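Side-chain contact in tetR-family transcriptional regulator (Streptomyces coelicolor A3, PDB 2QIB), which probably binds cis-regulatory DNA through a helix-turn-helix domain and acts as a transcription factor of the TetR family: residues V21-F26 against D100-G105. Residues are numbered along the deposited sequence; the frame is centred on the assembly and turned at random.
Sequences VALDLF and DEHGPG
Two first torsions bring Leu23 and His102 together: Leu23 carries CG trans to its backbone N (chi1 -177°), while His102 turns CG beside its own N and trans to the carbonyl carbon (chi1 -62°), and the two side chains reach across to each other at a slant. In this all-helical TetR-type fold the contact joins helix 11-28 of the DNA-binding region to the corner where helix 84-101 gives way to helix 103-116, in the C-terminal region. The touch is light, one methyl branch of Leu23, CD1, lying 4.2 Å from CD2 of the His102 imidazole. Leucine suits the place because its side chain also packs on Ala64, Arg67 and Ala68 of helix 57-75, the helix that leads from one region to the other. The imidazole offers carbon to Leu23 and nitrogen to the preceding helix: ND1 is hydrogen-bonded to Phe98 O near the end of helix 84-101, which helps to set the rotation of the ring, together with the ring of Phe98 beside it. His102 is also the first residue to leave that helix and the N-cap residue of the next, and Gly103 N still bonds back to Asp100 O at 3.2 Å. About one turn further along helix 11-28, the backbones themselves draw close, with the CA atoms of Phe26 and Gly105 5.5 Å apart. Glycine suits the place because, with no side chain, its CA can lie right against the Phe26 carbonyl oxygen. The Phe26 ring leads away from this corner, meeting Tyr61 edge-to-face and packing on Pro31 and Val34, and it is the carbonyl oxygen of Phe26 that meets helix 103-116. Gly105 is further tied to Ser27 by a backbone hydrogen bond, and its CA makes a bent C-H...O contact with Phe26 O, 3.1 Å away, with 131° at the hydrogen.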
loop_
_atom_site.group_PDB
_atom_site.type_symbol
_atom_site.label_atom_id
_atom_site.label_comp_id
_atom_site.label_asym_id
_atom_site.label_seq_id
_atom_site.Cartn_x
_atom_site.Cartn_y
_atom_site.Cartn_z
ATOM N N VAL A 21 -0.466 23.090 18.160
ATOM C CA VAL A 21 -1.905 23.158 18.256
ATOM C C VAL A 21 -2.504 22.626 16.970
ATOM O O VAL A 21 -3.457 21.827 16.985
ATOM C CB VAL A 21 -2.332 24.605 18.516
ATOM C CG1 VAL A 21 -3.831 24.786 18.287
ATOM C CG2 VAL A 21 -1.917 25.026 19.940
ATOM N N ALA A 22 -1.963 23.083 15.846
ATOM C CA ALA A 22 -2.410 22.591 14.534
ATOM C C ALA A 22 -2.264 21.091 14.413
ATOM O O ALA A 22 -3.177 20.397 13.934
ATOM C CB ALA A 22 -1.649 23.283 13.412
ATOM N N LEU A 23 -1.102 20.583 14.820
ATOM C CA LEU A 23 -0.871 19.145 14.758
ATOM C C LEU A 23 -1.891 18.402 15.619
ATOM O O LEU A 23 -2.441 17.374 15.195
ATOM C CB LEU A 23 0.552 18.819 15.210
ATOM C CG LEU A 23 0.867 17.315 15.085
ATOM C CD1 LEU A 23 0.446 16.708 13.718
ATOM C CD2 LEU A 23 2.336 17.140 15.304
ATOM N N ASP A 24 -2.170 18.933 16.805
ATOM C CA ASP A 24 -3.169 18.308 17.675
ATOM C C ASP A 24 -4.549 18.185 16.981
ATOM O O ASP A 24 -5.155 17.122 16.947
ATOM C CB ASP A 24 -3.328 19.101 18.972
ATOM C CG ASP A 24 -4.336 18.456 19.917
ATOM O OD1 ASP A 24 -4.211 17.254 20.175
ATOM O OD2 ASP A 24 -5.262 19.139 20.384
ATOM N N LEU A 25 -5.022 19.288 16.411
ATOM C CA LEU A 25 -6.339 19.314 15.773
ATOM C C LEU A 25 -6.384 18.490 14.498
ATOM O O LEU A 25 -7.336 17.730 14.306
ATOM C CB LEU A 25 -6.820 20.756 15.544
ATOM C CG LEU A 25 -7.033 21.576 16.832
ATOM C CD1 LEU A 25 -7.677 22.924 16.461
ATOM C CD2 LEU A 25 -7.878 20.821 17.843
ATOM N N PHE A 26 -5.349 18.620 13.659
ATOM C CA PHE A 26 -5.265 17.843 12.416
ATOM C C PHE A 26 -5.031 16.358 12.702
ATOM O O PHE A 26 -5.218 15.514 11.811
ATOM C CB PHE A 26 -4.175 18.378 11.504
ATOM C CG PHE A 26 -4.532 19.686 10.821
ATOM C CD1 PHE A 26 -5.715 19.797 10.062
ATOM C CD2 PHE A 26 -3.675 20.787 10.886
ATOM C CE1 PHE A 26 -6.021 21.012 9.388
ATOM C CE2 PHE A 26 -3.963 21.978 10.241
ATOM C CZ PHE A 26 -5.148 22.110 9.493
ATOM N N ASP A 100 -2.011 5.361 16.187
ATOM C CA ASP A 100 -3.058 5.590 17.182
ATOM C C ASP A 100 -3.185 7.084 17.510
ATOM O O ASP A 100 -4.264 7.663 17.380
ATOM C CB ASP A 100 -2.713 4.813 18.454
ATOM C CG ASP A 100 -3.828 4.871 19.518
ATOM O OD1 ASP A 100 -4.927 5.422 19.274
ATOM O OD2 ASP A 100 -3.572 4.373 20.624
ATOM N N GLU A 101 -2.063 7.683 17.880
ATOM C CA GLU A 101 -1.991 9.091 18.351
ATOM C C GLU A 101 -2.511 10.058 17.291
ATOM O O GLU A 101 -3.058 11.131 17.628
ATOM C CB GLU A 101 -0.533 9.460 18.659
ATOM C CG GLU A 101 0.037 8.819 19.922
ATOM C CD GLU A 101 1.579 8.866 19.968
ATOM O OE1 GLU A 101 2.215 9.729 19.290
ATOM O OE2 GLU A 101 2.165 8.018 20.689
ATOM N N HIS A 102 -2.309 9.693 16.019
ATOM C CA HIS A 102 -2.616 10.580 14.894
ATOM C C HIS A 102 -3.714 10.016 14.002
ATOM O O HIS A 102 -3.867 10.467 12.861
ATOM C CB HIS A 102 -1.353 10.805 14.064
ATOM C CG HIS A 102 -0.254 11.475 14.828
ATOM N ND1 HIS A 102 0.757 10.778 15.448
ATOM C CD2 HIS A 102 -0.030 12.784 15.098
ATOM C CE1 HIS A 102 1.571 11.631 16.058
ATOM N NE2 HIS A 102 1.121 12.851 15.856
ATOM N N GLY A 103 -4.491 9.073 14.527
ATOM C CA GLY A 103 -5.311 8.218 13.660
ATOM C C GLY A 103 -6.215 8.934 12.660
ATOM O O GLY A 103 -6.139 8.685 11.449
ATOM N N PRO A 104 -7.151 9.765 13.164
ATOM C CA PRO A 104 -8.067 10.387 12.224
ATOM C C PRO A 104 -7.371 11.213 11.150
ATOM O O PRO A 104 -7.771 11.151 9.989
ATOM C CB PRO A 104 -8.981 11.222 13.133
ATOM C CG PRO A 104 -8.996 10.433 14.408
ATOM C CD PRO A 104 -7.515 10.072 14.556
ATOM N N GLY A 105 -6.317 11.940 11.506
ATOM C CA GLY A 105 -5.562 12.709 10.504
ATOM C C GLY A 105 -4.765 11.839 9.534
ATOM O O GLY A 105 -4.704 12.123 8.314
#